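Local coordinates for protein tonb-dependent siderophore receptor (Acinetobacter baumannii, PDB 5FP1) that probably takes up iron across the outer membrane by binding ferric siderophores, and may bind ferric enterobactin with micromolar affinity, at residues L60-G73 with N79-S91. Sequence-based numbering, arbitrary orientation.
Sequences LADALRTVPGITLG and NPNGDRPFIRGYS
T71 and F86 pair in antiparallel fashion through two backbone hydrogen bonds. F86 N to T71 O is short, at 2.7 Å, and nearly straight (N-H...O angle 169°). The return bond, T71 N to F86 O, is longer, at 3.2 Å. G73 N continues the pairing to R84 O (2.8 Å), and I70 CA directs a C-H...O contact at F86 O.

Water extends the pairing at both ends, joining G69 O to G89 N and G73 O to R84 N.

Apolar side chains meet on the side that also carries L72 and P85. There, L64 CD1 lies 4.0 Å from P85 CG. A chi1 of -57° sets I70 CG2 anti to its backbone N, 4.1 Å from P85 CB, while I70 CD1 runs alongside I87 CG1 (3.9 Å). The opposite side holds T71 and F86, whose ring has T71 O near its plane at the edge and CE1 4.0 Å from G73 CA. R84 CB and CD pass G73 O; R84 NE forms a salt bridge to E93.

At helix 60-63, a water accepts from A61 N and donates to D83 OD1, while D83 OD2 salt-bridges R109. The helix thus meets D83, just ahead of strand 85-87, and L64 packs on the small sheet 71-72/85-87/90-91, within the plug domain that fills the barrel of TonB-dependent receptors.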
ATOM      1  N   LEU A  60      -6.130   2.066  -4.422  1.00 18.39           N
ATOM      2  CA  LEU A  60      -4.831   2.504  -3.941  1.00 17.69           C
ATOM      3  C   LEU A  60      -3.698   1.985  -4.816  1.00 18.21           C
ATOM      4  O   LEU A  60      -2.764   2.720  -5.131  1.00 20.74           O
ATOM      5  CB  LEU A  60      -4.613   2.043  -2.494  1.00 18.38           C
ATOM      6  CG  LEU A  60      -3.216   2.345  -1.924  1.00 18.21           C
ATOM      7  CD1 LEU A  60      -3.026   3.857  -1.826  1.00 20.42           C
ATOM      8  CD2 LEU A  60      -2.992   1.703  -0.564  1.00 19.88           C
ATOM      9  N   ALA A  61      -3.771   0.711  -5.205  1.00 17.36           N
ATOM     10  CA  ALA A  61      -2.709   0.106  -5.982  1.00 17.23           C
ATOM     11  C   ALA A  61      -2.486   0.922  -7.269  1.00 20.76           C
ATOM     12  O   ALA A  61      -1.349   1.266  -7.618  1.00 20.74           O
ATOM     13  CB  ALA A  61      -3.060  -1.327  -6.315  1.00 20.93           C
ATOM     14  N   ASP A  62      -3.580   1.265  -7.951  1.00 19.10           N
ATOM     15  CA  ASP A  62      -3.481   2.078  -9.158  1.00 18.72           C
ATOM     16  C   ASP A  62      -2.933   3.478  -8.834  1.00 17.61           C
ATOM     17  O   ASP A  62      -2.063   3.984  -9.539  1.00 23.58           O
ATOM     18  CB  ASP A  62      -4.837   2.182  -9.865  1.00 21.26           C
ATOM     19  CG  ASP A  62      -5.238   0.884 -10.540  1.00 28.60           C
ATOM     20  OD1 ASP A  62      -4.379   0.041 -10.792  1.00 29.07           O
ATOM     21  OD2 ASP A  62      -6.420   0.681 -10.785  1.00 30.77           O
ATOM     22  N   ALA A  63      -3.430   4.081  -7.755  1.00 18.20           N
ATOM     23  CA  ALA A  63      -2.999   5.396  -7.357  1.00 17.54           C
ATOM     24  C   ALA A  63      -1.504   5.494  -7.144  1.00 20.46           C
ATOM     25  O   ALA A  63      -0.891   6.526  -7.435  1.00 19.38           O
ATOM     26  CB  ALA A  63      -3.738   5.846  -6.113  1.00 17.91           C
ATOM     27  N   LEU A  64      -0.927   4.438  -6.581  1.00 18.44           N
ATOM     28  CA  LEU A  64       0.483   4.414  -6.246  1.00 20.49           C
ATOM     29  C   LEU A  64       1.395   4.429  -7.463  1.00 20.88           C
ATOM     30  O   LEU A  64       2.584   4.730  -7.338  1.00 19.46           O
ATOM     31  CB  LEU A  64       0.784   3.181  -5.368  1.00 17.91           C
ATOM     32  CG  LEU A  64       0.231   3.319  -3.948  1.00 17.86           C
ATOM     33  CD1 LEU A  64       0.411   1.993  -3.217  1.00 20.50           C
ATOM     34  CD2 LEU A  64       0.903   4.460  -3.199  1.00 22.14           C
ATOM     35  N   ARG A  65       0.857   4.116  -8.637  1.00 20.33           N
ATOM     36  CA  ARG A  65       1.658   4.201  -9.860  1.00 24.40           C
ATOM     37  C   ARG A  65       2.185   5.624 -10.084  1.00 22.96           C
ATOM     38  O   ARG A  65       3.177   5.797 -10.784  1.00 21.45           O
ATOM     39  CB  ARG A  65       0.867   3.755 -11.102  1.00 26.64           C
ATOM     40  CG  ARG A  65       0.009   4.841 -11.746  1.00 27.13           C
ATOM     41  CD  ARG A  65      -0.646   4.350 -13.027  1.00 32.32           C
ATOM     42  NE  ARG A  65      -1.446   5.398 -13.639  1.00 34.65           N
ATOM     43  CZ  ARG A  65      -2.775   5.374 -13.697  1.00 31.34           C
ATOM     44  NH1 ARG A  65      -3.448   4.345 -13.208  1.00 42.76           N
ATOM     45  NH2 ARG A  65      -3.416   6.369 -14.257  1.00 37.44           N
ATOM     46  N   THR A  66       1.516   6.618  -9.516  1.00 21.51           N
ATOM     47  CA  THR A  66       1.944   8.030  -9.664  1.00 21.68           C
ATOM     48  C   THR A  66       3.130   8.404  -8.816  1.00 27.93           C
ATOM     49  O   THR A  66       3.647   9.526  -8.956  1.00 25.55           O
ATOM     50  CB  THR A  66       0.831   9.034  -9.309  1.00 22.26           C
ATOM     51  OG1 THR A  66       0.467   8.933  -7.909  1.00 20.60           O
ATOM     52  CG2 THR A  66      -0.365   8.812 -10.174  1.00 24.96           C
ATOM     53  N   VAL A  67       3.547   7.505  -7.924  1.00 22.89           N
ATOM     54  CA  VAL A  67       4.686   7.775  -7.036  1.00 21.78           C
ATOM     55  C   VAL A  67       5.836   6.881  -7.444  1.00 22.73           C
ATOM     56  O   VAL A  67       5.800   5.666  -7.212  1.00 23.77           O
ATOM     57  CB  VAL A  67       4.370   7.473  -5.561  1.00 26.96           C
ATOM     58  CG1 VAL A  67       5.542   7.914  -4.684  1.00 25.38           C
ATOM     59  CG2 VAL A  67       3.084   8.161  -5.132  1.00 25.90           C
ATOM     60  N   PRO A  68       6.887   7.470  -8.041  1.00 22.71           N
ATOM     61  CA  PRO A  68       7.954   6.605  -8.537  1.00 22.72           C
ATOM     62  C   PRO A  68       8.666   5.868  -7.425  1.00 21.18           C
ATOM     63  O   PRO A  68       8.899   6.417  -6.339  1.00 19.19           O
ATOM     64  CB  PRO A  68       8.930   7.582  -9.213  1.00 26.93           C
ATOM     65  CG  PRO A  68       8.627   8.924  -8.654  1.00 28.14           C
ATOM     66  CD  PRO A  68       7.212   8.907  -8.146  1.00 27.11           C
ATOM     67  N   GLY A  69       9.038   4.638  -7.708  1.00 21.39           N
ATOM     68  CA  GLY A  69       9.827   3.847  -6.778  1.00 24.74           C
ATOM     69  C   GLY A  69       8.977   3.097  -5.756  1.00 25.18           C
ATOM     70  O   GLY A  69       9.519   2.348  -4.950  1.00 28.86           O
ATOM     71  N   ILE A  70       7.663   3.299  -5.760  1.00 21.42           N
ATOM     72  CA  ILE A  70       6.806   2.485  -4.894  1.00 22.50           C
ATOM     73  C   ILE A  70       6.562   1.283  -5.781  1.00 27.78           C
ATOM     74  O   ILE A  70       6.094   1.423  -6.902  1.00 41.44           O
ATOM     75  CB  ILE A  70       5.489   3.165  -4.513  1.00 23.86           C
ATOM     76  CG1 ILE A  70       5.743   4.510  -3.838  1.00 28.02           C
ATOM     77  CG2 ILE A  70       4.661   2.267  -3.608  1.00 30.93           C
ATOM     78  CD1 ILE A  70       6.840   4.495  -2.819  1.00 29.77           C
ATOM     79  N   THR A  71       7.019   0.120  -5.356  1.00 17.24           N
ATOM     80  CA  THR A  71       6.804  -1.067  -6.140  1.00 18.84           C
ATOM     81  C   THR A  71       5.783  -1.927  -5.397  1.00 20.10           C
ATOM     82  O   THR A  71       5.752  -1.940  -4.173  1.00 23.60           O
ATOM     83  CB  THR A  71       8.155  -1.791  -6.322  1.00 28.00           C
ATOM     84  OG1 THR A  71       9.091  -0.889  -6.965  1.00 29.29           O
ATOM     85  CG2 THR A  71       8.011  -3.014  -7.157  1.00 35.21           C
ATOM     86  N   LEU A  72       4.973  -2.661  -6.142  1.00 18.79           N
ATOM     87  CA  LEU A  72       3.942  -3.526  -5.574  1.00 19.14           C
ATOM     88  C   LEU A  72       4.403  -4.976  -5.511  1.00 23.14           C
ATOM     89  O   LEU A  72       5.018  -5.497  -6.452  1.00 24.46           O
ATOM     90  CB  LEU A  72       2.677  -3.493  -6.407  1.00 18.50           C
ATOM     91  CG  LEU A  72       2.073  -2.126  -6.620  1.00 23.41           C
ATOM     92  CD1 LEU A  72       0.846  -2.187  -7.529  1.00 23.31           C
ATOM     93  CD2 LEU A  72       1.762  -1.512  -5.267  1.00 21.56           C
ATOM     94  N   GLY A  73       4.129  -5.606  -4.380  1.00 18.83           N
ATOM     95  CA  GLY A  73       4.469  -7.010  -4.180  1.00 18.95           C
ATOM     96  C   GLY A  73       3.279  -7.908  -4.425  1.00 19.99           C
ATOM     97  O   GLY A  73       2.102  -7.462  -4.435  1.00 17.81           O
ATOM     98  N   ASN A  79       1.462 -15.857   1.962  1.00 18.76           N
ATOM     99  CA  ASN A  79       1.141 -14.459   2.188  1.00 19.17           C
ATOM    100  C   ASN A  79       0.059 -13.959   1.260  1.00 18.75           C
ATOM    101  O   ASN A  79       0.033 -14.350   0.098  1.00 17.55           O
ATOM    102  CB  ASN A  79       2.382 -13.598   2.062  1.00 25.19           C
ATOM    103  CG  ASN A  79       2.889 -13.501   0.644  1.00 25.02           C
ATOM    104  OD1 ASN A  79       3.362 -14.478   0.071  1.00 30.24           O
ATOM    105  ND2 ASN A  79       2.853 -12.286   0.094  1.00 29.73           N
ATOM    106  N   PRO A  80      -0.843 -13.105   1.773  1.00 15.63           N
ATOM    107  CA  PRO A  80      -2.031 -12.733   1.001  1.00 16.59           C
ATOM    108  C   PRO A  80      -1.717 -11.849  -0.184  1.00 18.06           C
ATOM    109  O   PRO A  80      -0.631 -11.243  -0.269  1.00 19.21           O
ATOM    110  CB  PRO A  80      -2.910 -12.005   2.023  1.00 16.78           C
ATOM    111  CG  PRO A  80      -1.935 -11.458   3.022  1.00 17.65           C
ATOM    112  CD  PRO A  80      -0.851 -12.501   3.113  1.00 17.11           C
ATOM    113  N   ASN A  81      -2.667 -11.803  -1.113  1.00 18.01           N
ATOM    114  CA  ASN A  81      -2.466 -11.173  -2.414  1.00 16.50           C
ATOM    115  C   ASN A  81      -3.094  -9.777  -2.482  1.00 20.76           C
ATOM    116  O   ASN A  81      -3.620  -9.391  -3.523  1.00 19.07           O
ATOM    117  CB  ASN A  81      -3.100 -12.040  -3.498  1.00 16.82           C
ATOM    118  CG  ASN A  81      -4.626 -12.148  -3.341  1.00 19.35           C
ATOM    119  OD1 ASN A  81      -5.189 -11.754  -2.313  1.00 16.55           O
ATOM    120  ND2 ASN A  81      -5.301 -12.651  -4.382  1.00 18.91           N
ATOM    121  N   GLY A  82      -3.068  -9.025  -1.373  1.00 17.98           N
ATOM    122  CA  GLY A  82      -3.679  -7.691  -1.347  1.00 17.50           C
ATOM    123  C   GLY A  82      -2.673  -6.583  -1.656  1.00 17.87           C
ATOM    124  O   GLY A  82      -1.658  -6.821  -2.321  1.00 17.50           O
ATOM    125  N   ASP A  83      -2.950  -5.361  -1.202  1.00 16.78           N
ATOM    126  CA  ASP A  83      -1.983  -4.284  -1.378  1.00 16.81           C
ATOM    127  C   ASP A  83      -0.683  -4.651  -0.642  1.00 16.68           C
ATOM    128  O   ASP A  83      -0.716  -4.960   0.564  1.00 16.76           O
ATOM    129  CB  ASP A  83      -2.492  -2.963  -0.812  1.00 16.90           C
ATOM    130  CG  ASP A  83      -3.783  -2.488  -1.452  1.00 17.34           C
ATOM    131  OD1 ASP A  83      -4.041  -2.754  -2.650  1.00 18.97           O
ATOM    132  OD2 ASP A  83      -4.557  -1.834  -0.723  1.00 15.20           O
ATOM    133  N   ARG A  84       0.451  -4.597  -1.347  1.00 15.86           N
ATOM    134  CA  ARG A  84       1.776  -4.848  -0.732  1.00 16.05           C
ATOM    135  C   ARG A  84       2.806  -3.824  -1.208  1.00 15.36           C
ATOM    136  O   ARG A  84       3.676  -4.136  -2.018  1.00 17.06           O
ATOM    137  CB  ARG A  84       2.289  -6.254  -1.086  1.00 16.28           C
ATOM    138  CG  ARG A  84       1.400  -7.427  -0.706  1.00 17.28           C
ATOM    139  CD  ARG A  84       2.134  -8.765  -0.894  1.00 21.06           C
ATOM    140  NE  ARG A  84       3.235  -8.817   0.076  1.00 19.01           N
ATOM    141  CZ  ARG A  84       4.510  -9.089  -0.200  1.00 22.11           C
ATOM    142  NH1 ARG A  84       4.892  -9.507  -1.397  1.00 22.36           N
ATOM    143  NH2 ARG A  84       5.405  -9.011   0.763  1.00 23.70           N
ATOM    144  N   PRO A  85       2.708  -2.590  -0.731  1.00 16.83           N
ATOM    145  CA  PRO A  85       3.602  -1.571  -1.293  1.00 17.30           C
ATOM    146  C   PRO A  85       4.983  -1.617  -0.663  1.00 19.24           C
ATOM    147  O   PRO A  85       5.108  -1.666   0.565  1.00 20.74           O
ATOM    148  CB  PRO A  85       2.924  -0.260  -0.938  1.00 18.58           C
ATOM    149  CG  PRO A  85       1.576  -0.628  -0.371  1.00 23.02           C
ATOM    150  CD  PRO A  85       1.717  -2.009   0.173  1.00 18.82           C
ATOM    151  N   PHE A  86       6.008  -1.543  -1.509  1.00 16.42           N
ATOM    152  CA  PHE A  86       7.378  -1.372  -1.070  1.00 15.08           C
ATOM    153  C   PHE A  86       7.799   0.096  -1.229  1.00 17.09           C
ATOM    154  O   PHE A  86       7.555   0.702  -2.283  1.00 19.32           O
ATOM    155  CB  PHE A  86       8.289  -2.301  -1.889  1.00 16.60           C
ATOM    156  CG  PHE A  86       8.230  -3.713  -1.450  1.00 17.94           C
ATOM    157  CD1 PHE A  86       7.110  -4.499  -1.727  1.00 21.54           C
ATOM    158  CD2 PHE A  86       9.267  -4.267  -0.722  1.00 19.53           C
ATOM    159  CE1 PHE A  86       7.048  -5.819  -1.302  1.00 23.05           C
ATOM    160  CE2 PHE A  86       9.217  -5.594  -0.312  1.00 20.24           C
ATOM    161  CZ  PHE A  86       8.109  -6.369  -0.601  1.00 24.13           C
ATOM    162  N   ILE A  87       8.380   0.655  -0.176  1.00 15.15           N
ATOM    163  CA  ILE A  87       8.830   2.029  -0.162  1.00 15.79           C
ATOM    164  C   ILE A  87      10.319   2.025   0.155  1.00 18.13           C
ATOM    165  O   ILE A  87      10.772   1.439   1.165  1.00 17.18           O
ATOM    166  CB  ILE A  87       8.071   2.876   0.864  1.00 15.96           C
ATOM    167  CG1 ILE A  87       6.559   2.769   0.632  1.00 19.81           C
ATOM    168  CG2 ILE A  87       8.473   4.331   0.767  1.00 18.88           C
ATOM    169  CD1 ILE A  87       5.760   3.433   1.739  1.00 20.62           C
ATOM    170  N   ARG A  88      11.080   2.635  -0.740  1.00 17.96           N
ATOM    171  CA  ARG A  88      12.548   2.609  -0.678  1.00 16.89           C
ATOM    172  C   ARG A  88      13.110   1.206  -0.420  1.00 17.89           C
ATOM    173  O   ARG A  88      14.088   1.041   0.313  1.00 20.46           O
ATOM    174  CB  ARG A  88      13.052   3.594   0.382  1.00 15.17           C
ATOM    175  CG  ARG A  88      12.794   5.058   0.048  1.00 18.02           C
ATOM    176  CD  ARG A  88      13.441   5.978   1.097  1.00 20.33           C
ATOM    177  NE  ARG A  88      13.242   7.391   0.771  1.00 20.14           N
ATOM    178  CZ  ARG A  88      13.664   8.408   1.516  1.00 21.21           C
ATOM    179  NH1 ARG A  88      14.301   8.195   2.651  1.00 20.91           N
ATOM    180  NH2 ARG A  88      13.406   9.639   1.139  1.00 19.86           N
ATOM    181  N   GLY A  89      12.516   0.189  -1.043  1.00 18.03           N
ATOM    182  CA  GLY A  89      13.025  -1.166  -0.915  1.00 19.05           C
ATOM    183  C   GLY A  89      12.458  -2.014   0.212  1.00 19.19           C
ATOM    184  O   GLY A  89      12.821  -3.197   0.350  1.00 19.09           O
ATOM    185  N   TYR A  90      11.605  -1.422   1.051  1.00 17.46           N
ATOM    186  CA  TYR A  90      11.132  -2.103   2.257  1.00 16.13           C
ATOM    187  C   TYR A  90       9.608  -2.182   2.311  1.00 16.12           C
ATOM    188  O   TYR A  90       8.899  -1.194   2.058  1.00 15.93           O
ATOM    189  CB  TYR A  90      11.703  -1.439   3.527  1.00 15.87           C
ATOM    190  CG  TYR A  90      13.235  -1.521   3.559  1.00 16.66           C
ATOM    191  CD1 TYR A  90      13.875  -2.707   3.880  1.00 18.46           C
ATOM    192  CD2 TYR A  90      14.025  -0.439   3.193  1.00 16.87           C
ATOM    193  CE1 TYR A  90      15.260  -2.818   3.855  1.00 18.39           C
ATOM    194  CE2 TYR A  90      15.409  -0.539   3.164  1.00 17.62           C
ATOM    195  CZ  TYR A  90      16.024  -1.718   3.523  1.00 16.70           C
ATOM    196  OH  TYR A  90      17.405  -1.849   3.464  1.00 17.43           O
ATOM    197  N   SER A  91       9.107  -3.368   2.637  1.00 16.79           N
ATOM    198  CA  SER A  91       7.660  -3.592   2.677  1.00 16.06           C
ATOM    199  C   SER A  91       6.959  -2.672   3.656  1.00 18.02           C
ATOM    200  O   SER A  91       7.378  -2.516   4.821  1.00 15.42           O
ATOM    201  CB  SER A  91       7.346  -5.044   3.052  1.00 18.30           C
ATOM    202  OG  SER A  91       5.978  -5.155   3.339  1.00 19.11           O
TER
HETATM  203  O   HOH W   1      -5.774  -1.251  -3.987  1.00 16.60           O
HETATM  204  O   HOH W   2      10.734  -0.032  -3.384  1.00 20.09           O
HETATM  205  O   HOH W   3      10.720   4.176  -3.117  1.00 21.10           O
HETATM  206  O   HOH W   4       0.632  -4.959  -4.165  1.00 18.09           O
HETATM  207  O   HOH W   5      -0.578  -8.338  -4.283  1.00 20.56           O